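Local atomic coordinates of zinc transport transcriptional regulator (Lactococcus lactis subsp. lactis, PDB entry 5YHY), a protein that probably binds DNA as a zinc-responsive transcriptional regulator of the MarR family, with a winged helix-turn-helix fold and zinc sites of its own. Residues E24-K29 against K106-H111; L46-I51 against W95-K100. The protein carries 1 engineered substitution. One frame throughout, in Å; residues are numbered along the deposited sequence.

Interaction 1: E24-K29 against K106-H111. With ZN (zinc ion), chain B.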
loop_
_atom_site.group_PDB
_atom_site.type_symbol
_atom_site.label_atom_id
_atom_site.label_comp_id
_atom_site.label_asym_id
_atom_site.label_seq_id
_atom_site.Cartn_x
_atom_site.Cartn_y
_atom_site.Cartn_z
ATOM N N GLU A 24 7.289 -0.115 -6.206
ATOM C CA GLU A 24 7.702 1.035 -5.417
ATOM C C GLU A 24 6.631 2.106 -5.488
ATOM O O GLU A 24 5.958 2.247 -6.507
ATOM C CB GLU A 24 8.996 1.628 -5.982
ATOM C CG GLU A 24 10.267 1.091 -5.374
ATOM C CD GLU A 24 11.476 1.900 -5.803
ATOM O OE1 GLU A 24 11.693 2.042 -7.023
ATOM O OE2 GLU A 24 12.211 2.392 -4.920
ATOM N N ILE A 25 6.480 2.870 -4.411
ATOM C CA ILE A 25 5.597 4.028 -4.438
ATOM C C ILE A 25 6.346 5.213 -5.051
ATOM O O ILE A 25 7.229 5.797 -4.427
ATOM C CB ILE A 25 5.098 4.395 -3.028
ATOM C CG1 ILE A 25 4.290 3.240 -2.424
ATOM C CG2 ILE A 25 4.251 5.670 -3.073
ATOM C CD1 ILE A 25 3.014 2.953 -3.157
ATOM N N LEU A 26 5.995 5.549 -6.288
ATOM C CA LEU A 26 6.633 6.655 -6.994
ATOM C C LEU A 26 5.571 7.551 -7.601
ATOM O O LEU A 26 4.590 7.061 -8.168
ATOM C CB LEU A 26 7.549 6.133 -8.102
ATOM C CG LEU A 26 8.772 5.374 -7.594
ATOM C CD1 LEU A 26 9.460 4.643 -8.743
ATOM C CD2 LEU A 26 9.740 6.311 -6.895
ATOM N N LEU A 27 5.779 8.859 -7.486
ATOM C CA LEU A 27 4.847 9.848 -8.037
ATOM C C LEU A 27 5.341 10.407 -9.355
ATOM O O LEU A 27 6.520 10.305 -9.679
ATOM C CB LEU A 27 4.677 11.016 -7.067
ATOM C CG LEU A 27 3.982 10.679 -5.752
ATOM C CD1 LEU A 27 4.108 11.842 -4.763
ATOM C CD2 LEU A 27 2.527 10.339 -6.003
ATOM N N GLY A 28 4.430 11.030 -10.097
ATOM C CA GLY A 28 4.782 11.693 -11.341
ATOM C C GLY A 28 5.124 10.699 -12.430
ATOM O O GLY A 28 5.751 11.045 -13.434
ATOM N N LYS A 29 4.710 9.455 -12.230
ATOM C CA LYS A 29 5.015 8.388 -13.167
ATOM C C LYS A 29 3.725 7.861 -13.790
ATOM O O LYS A 29 2.743 7.621 -13.088
ATOM C CB LYS A 29 5.735 7.257 -12.435
ATOM C CG LYS A 29 6.064 6.056 -13.296
ATOM C CD LYS A 29 6.890 5.055 -12.507
ATOM C CE LYS A 29 7.163 3.801 -13.323
ATOM N NZ LYS A 29 8.040 2.838 -12.596
ATOM N N LYS A 106 17.962 7.298 -16.140
ATOM C CA LYS A 106 17.593 8.700 -16.013
ATOM C C LYS A 106 16.130 8.818 -15.621
ATOM O O LYS A 106 15.785 9.628 -14.757
ATOM C CB LYS A 106 17.853 9.459 -17.320
ATOM C CG LYS A 106 17.526 10.942 -17.237
ATOM C CD LYS A 106 17.581 11.594 -18.615
ATOM C CE LYS A 106 16.966 12.989 -18.597
ATOM N NZ LYS A 106 16.798 13.526 -19.976
ATOM N N GLU A 107 15.276 8.005 -16.243
ATOM C CA GLU A 107 13.845 8.041 -15.951
ATOM C C GLU A 107 13.577 7.646 -14.512
ATOM O O GLU A 107 12.800 8.297 -13.818
ATOM C CB GLU A 107 13.049 7.122 -16.873
ATOM C CG GLU A 107 11.556 7.117 -16.565
ATOM C CD GLU A 107 10.752 6.191 -17.465
ATOM O OE1 GLU A 107 11.232 5.851 -18.567
ATOM O OE2 GLU A 107 9.630 5.806 -17.065
ATOM N N HIS A 108 14.207 6.566 -14.061
ATOM C CA HIS A 108 13.956 6.136 -12.692
ATOM C C HIS A 108 14.452 7.155 -11.676
ATOM O O HIS A 108 13.794 7.389 -10.657
ATOM C CB HIS A 108 14.569 4.767 -12.404
ATOM C CG HIS A 108 13.952 4.086 -11.225
ATOM N ND1 HIS A 108 12.700 3.519 -11.272
ATOM C CD2 HIS A 108 14.403 3.910 -9.958
ATOM C CE1 HIS A 108 12.411 2.995 -10.092
ATOM N NE2 HIS A 108 13.419 3.239 -9.275
ATOM N N ALA A 109 15.614 7.746 -11.937
ATOM C CA ALA A 109 16.147 8.770 -11.060
ATOM C C ALA A 109 15.155 9.926 -10.989
ATOM O O ALA A 109 14.885 10.464 -9.917
ATOM C CB ALA A 109 17.497 9.250 -11.554
ATOM N N THR A 110 14.601 10.294 -12.137
ATOM C CA THR A 110 13.629 11.381 -12.163
ATOM C C THR A 110 12.403 11.067 -11.302
ATOM O O THR A 110 11.902 11.942 -10.577
ATOM C CB THR A 110 13.197 11.714 -13.594
ATOM O OG1 THR A 110 14.337 12.174 -14.327
ATOM C CG2 THR A 110 12.149 12.807 -13.589
ATOM N N HIS A 111 11.918 9.831 -11.375
ATOM C CA HIS A 111 10.764 9.441 -10.572
ATOM C C HIS A 111 11.046 9.590 -9.080
ATOM O O HIS A 111 10.217 10.115 -8.336
ATOM C CB HIS A 111 10.333 8.007 -10.870
ATOM C CG HIS A 111 9.826 7.808 -12.261
ATOM N ND1 HIS A 111 9.134 8.782 -12.945
ATOM C CD2 HIS A 111 9.908 6.745 -13.097
ATOM C CE1 HIS A 111 8.822 8.332 -14.149
ATOM N NE2 HIS A 111 9.277 7.097 -14.264
HETATM ZN ZN ZN B . 13.357 3.009 -7.257
HETATM O O HOH W 1 8.261 11.266 -11.826
#
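Leu-26 and His-111 mark the closest backbone approach, 6.1 Å between their CA atoms, where the irregular loop 24-29 passes beside a turn of helix 102-123. No direct hydrogen bond joins the two backbones; a zinc ion, a lysine chain laid on an imidazole and a water bridge them instead. Glu-24 OE1 binds the zinc at 1.9 Å and His-108 NE2 binds it at 2.0 Å; His-42 and His-112 complete the site. The Glu-24 carboxylate is nearly coplanar with the His-108 ring, 18° between planes, with OE1 lying at the ring edge. Next to the metal, Leu-26 crosses the His-108 side chain at about a right angle, and its CD1 comes 3.6 Å from His-108 CE1.

Lys-29 runs fully extended over one face of His-111. Its CG, anti to the backbone N (chi1 178°), sits over the imidazole face, where it makes a CH-pi contact 3.7 Å from the ring centroid; Lys-29 CD follows over His-111 CD2. The carbonyl oxygen of Glu-107 lies over the opposite face, offset toward the rim, so the imidazole is sandwiched. Both ring nitrogens are engaged: His-111 NE2 donates to the anti lone pair of Glu-107 OE2 at 3.1 Å, tilted 16° from the ring plane, while ND1 meets an in-plane water at 2.9 Å. The same water donates to Leu-27 O and, weakly, to Gly-28 O.

Glu-107 and His-111 are zinc ligands seen in this protein, at a site not occupied in this chain, to which position 30, here the engineered Ser-30, also belongs. In the present state the His-carboxylate bond, the water and the lysine chain together fix the rotation of the His-111 ring, and zinc binding here would probably require the NE2 bond to break or the water to leave.

Interaction 2: L46-I51 against W95-K100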
loop_
_atom_site.group_PDB
_atom_site.type_symbol
_atom_site.label_atom_id
_atom_site.label_comp_id
_atom_site.label_asym_id
_atom_site.label_seq_id
_atom_site.Cartn_x
_atom_site.Cartn_y
_atom_site.Cartn_z
ATOM N N LEU A 46 22.815 3.538 -9.835
ATOM C CA LEU A 46 24.141 3.584 -9.257
ATOM C C LEU A 46 25.209 3.643 -10.363
ATOM O O LEU A 46 26.147 4.435 -10.293
ATOM C CB LEU A 46 24.352 2.380 -8.332
ATOM C CG LEU A 46 25.718 2.282 -7.671
ATOM C CD1 LEU A 46 26.042 3.549 -6.891
ATOM C CD2 LEU A 46 25.787 1.050 -6.763
ATOM N N LEU A 47 25.042 2.818 -11.394
ATOM C CA LEU A 47 26.033 2.742 -12.466
ATOM C C LEU A 47 26.059 4.006 -13.323
ATOM O O LEU A 47 27.090 4.332 -13.916
ATOM C CB LEU A 47 25.807 1.499 -13.331
ATOM C CG LEU A 47 25.962 0.179 -12.576
ATOM C CD1 LEU A 47 25.801 -0.972 -13.566
ATOM C CD2 LEU A 47 27.309 0.103 -11.866
ATOM N N ALA A 48 24.934 4.714 -13.381
ATOM C CA ALA A 48 24.875 5.994 -14.090
ATOM C C ALA A 48 25.800 7.001 -13.415
ATOM O O ALA A 48 26.336 7.910 -14.053
ATOM C CB ALA A 48 23.442 6.522 -14.114
ATOM N N GLU A 49 25.980 6.821 -12.115
ATOM C CA GLU A 49 26.790 7.702 -11.291
ATOM C C GLU A 49 28.253 7.265 -11.277
ATOM O O GLU A 49 29.158 8.096 -11.337
ATOM C CB GLU A 49 26.213 7.704 -9.874
ATOM C CG GLU A 49 26.968 8.519 -8.857
ATOM C CD GLU A 49 26.322 8.419 -7.485
ATOM O OE1 GLU A 49 26.631 7.457 -6.747
ATOM O OE2 GLU A 49 25.489 9.287 -7.156
ATOM N N GLN A 50 28.480 5.955 -11.218
ATOM C CA GLN A 50 29.827 5.407 -11.076
ATOM C C GLN A 50 29.904 3.959 -11.549
ATOM O O GLN A 50 29.117 3.125 -11.115
ATOM C CB GLN A 50 30.257 5.444 -9.608
ATOM C CG GLN A 50 30.836 6.766 -9.136
ATOM C CD GLN A 50 32.277 6.962 -9.569
ATOM O OE1 GLN A 50 32.550 7.580 -10.602
ATOM N NE2 GLN A 50 33.211 6.439 -8.776
ATOM N N ILE A 51 30.865 3.662 -12.417
ATOM C CA ILE A 51 31.189 2.270 -12.733
ATOM C C ILE A 51 31.568 1.564 -11.431
ATOM O O ILE A 51 32.343 2.100 -10.635
ATOM C CB ILE A 51 32.358 2.185 -13.738
ATOM C CG1 ILE A 51 31.906 2.681 -15.114
ATOM C CG2 ILE A 51 32.893 0.768 -13.819
ATOM C CD1 ILE A 51 33.032 2.775 -16.130
ATOM N N TRP A 95 31.150 -3.011 -13.581
ATOM C CA TRP A 95 29.922 -2.935 -14.362
ATOM C C TRP A 95 29.624 -1.518 -14.779
ATOM O O TRP A 95 29.792 -0.582 -13.988
ATOM C CB TRP A 95 28.747 -3.482 -13.551
ATOM C CG TRP A 95 28.923 -4.926 -13.234
ATOM C CD1 TRP A 95 29.455 -5.455 -12.100
ATOM C CD2 TRP A 95 28.605 -6.035 -14.084
ATOM N NE1 TRP A 95 29.467 -6.828 -12.177
ATOM C CE2 TRP A 95 28.947 -7.209 -13.386
ATOM C CE3 TRP A 95 28.048 -6.147 -15.363
ATOM C CZ2 TRP A 95 28.764 -8.482 -13.928
ATOM C CZ3 TRP A 95 27.859 -7.405 -15.892
ATOM C CH2 TRP A 95 28.214 -8.556 -15.178
ATOM N N SER A 96 29.178 -1.366 -16.022
ATOM C CA SER A 96 28.743 -0.070 -16.528
ATOM C C SER A 96 27.443 -0.185 -17.315
ATOM O O SER A 96 27.054 -1.274 -17.744
ATOM C CB SER A 96 29.840 0.557 -17.388
ATOM O OG SER A 96 30.163 -0.294 -18.465
ATOM N N LEU A 97 26.767 0.946 -17.502
ATOM C CA LEU A 97 25.557 0.979 -18.305
ATOM C C LEU A 97 25.887 0.791 -19.779
ATOM O O LEU A 97 26.944 1.215 -20.242
ATOM C CB LEU A 97 24.859 2.330 -18.162
ATOM C CG LEU A 97 24.365 2.716 -16.774
ATOM C CD1 LEU A 97 23.559 3.999 -16.897
ATOM C CD2 LEU A 97 23.512 1.596 -16.208
ATOM N N THR A 98 24.971 0.161 -20.497
ATOM C CA THR A 98 24.975 0.223 -21.957
ATOM C C THR A 98 24.184 1.464 -22.363
ATOM O O THR A 98 23.455 2.036 -21.552
ATOM C CB THR A 98 24.327 -1.018 -22.584
ATOM O OG1 THR A 98 22.939 -1.079 -22.231
ATOM C CG2 THR A 98 25.044 -2.296 -22.129
ATOM N N GLU A 99 24.320 1.892 -23.615
ATOM C CA GLU A 99 23.553 3.053 -24.069
ATOM C C GLU A 99 22.049 2.837 -23.897
ATOM O O GLU A 99 21.311 3.772 -23.582
ATOM C CB GLU A 99 23.885 3.398 -25.526
ATOM C CG GLU A 99 24.827 4.588 -25.682
ATOM C CD GLU A 99 24.329 5.848 -24.973
ATOM O OE1 GLU A 99 23.100 6.094 -24.951
ATOM O OE2 GLU A 99 25.172 6.591 -24.428
ATOM N N LYS A 100 21.597 1.603 -24.094
ATOM C CA LYS A 100 20.194 1.246 -23.916
ATOM C C LYS A 100 19.689 1.660 -22.525
ATOM O O LYS A 100 18.539 2.072 -22.361
ATOM C CB LYS A 100 20.025 -0.263 -24.111
ATOM C CG LYS A 100 18.617 -0.812 -23.914
ATOM C CD LYS A 100 18.603 -2.323 -24.143
ATOM C CE LYS A 100 17.275 -2.953 -23.767
ATOM N NZ LYS A 100 17.213 -4.406 -24.135
HETATM O O HOH W 2 27.899 3.244 -16.243
#
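In the winged helix-turn-helix domain, the C-terminal end of helix 38-49 packs against the end of wing strand 93-97, and Leu-47 meets Trp-95 and Leu-97 at this junction. Leu-47 lies beside Trp-95, the two side chains pointing the same way. Its CG is anti to the carbonyl carbon (chi1 -63°), and from there the branches divide: CD1 touches Trp-95 CB at 3.9 Å, whereas CD2 sits 3.3 Å from Trp-95 O. The Leu-97 side chain sets CD2 against Leu-47 CB at 3.7 Å and CD1 against Ala-48 CB at 3.8 Å. The two methyls of Leu-97 thus straddle the successive residues Leu-47 and Ala-48.

Beyond the helix, Ile-51 closes on the same carbonyl. Its CA makes a CA-H...O contact with Trp-95 O at 3.4 Å, and CG2 also lies against that oxygen, while CG1 packs 3.7 Å from Ser-96 CB. The indole and the hydroxyl turn to other partners: Trp-95 NE1 is hydrogen-bonded to Asn-54 OD1, and Ser-96 OG is hydrogen-bonded to Lys-82 NZ. One water links the backbones, donating to Leu-47 O at 2.7 Å and accepting from Leu-97 N at 2.9 Å.

An alanine in place of Leu-47 would probably open a gap beside Trp-95 CB and Trp-95 O, where the two delta methyls now pack, while the CB contact to Leu-97 CD2 would remain. Between the two segments there is no direct hydrogen bond: apolar branches meet, and the single water supplies the polar link; just beyond, Ser-52 makes a backbone hydrogen bond with Trp-95.

Overall arrangement
From the N terminus, helix 4-19 leads into the loop that supplies 24-29 to interaction 1. Helix 38-49 follows; its last turn and the residues after it, 46-51, form the first side of interaction 2. The chain then passes through helices 54-61 and 65-77 and strand 81-85 before strand 93-97 returns to close that loop, 44 residues after Ile-51. Helix 102-123 comes next and, at 106-111, meets the early loop, so interaction 2 is nested inside the loop closed by interaction 1. Their centres lie about 18 Å apart and the two contacts do not touch. Helix 38-49 connects them, since His-42 shares the zinc and 46-51 faces the wing; interaction 1 borders the second subunit, through Ile-25 and Leu-27.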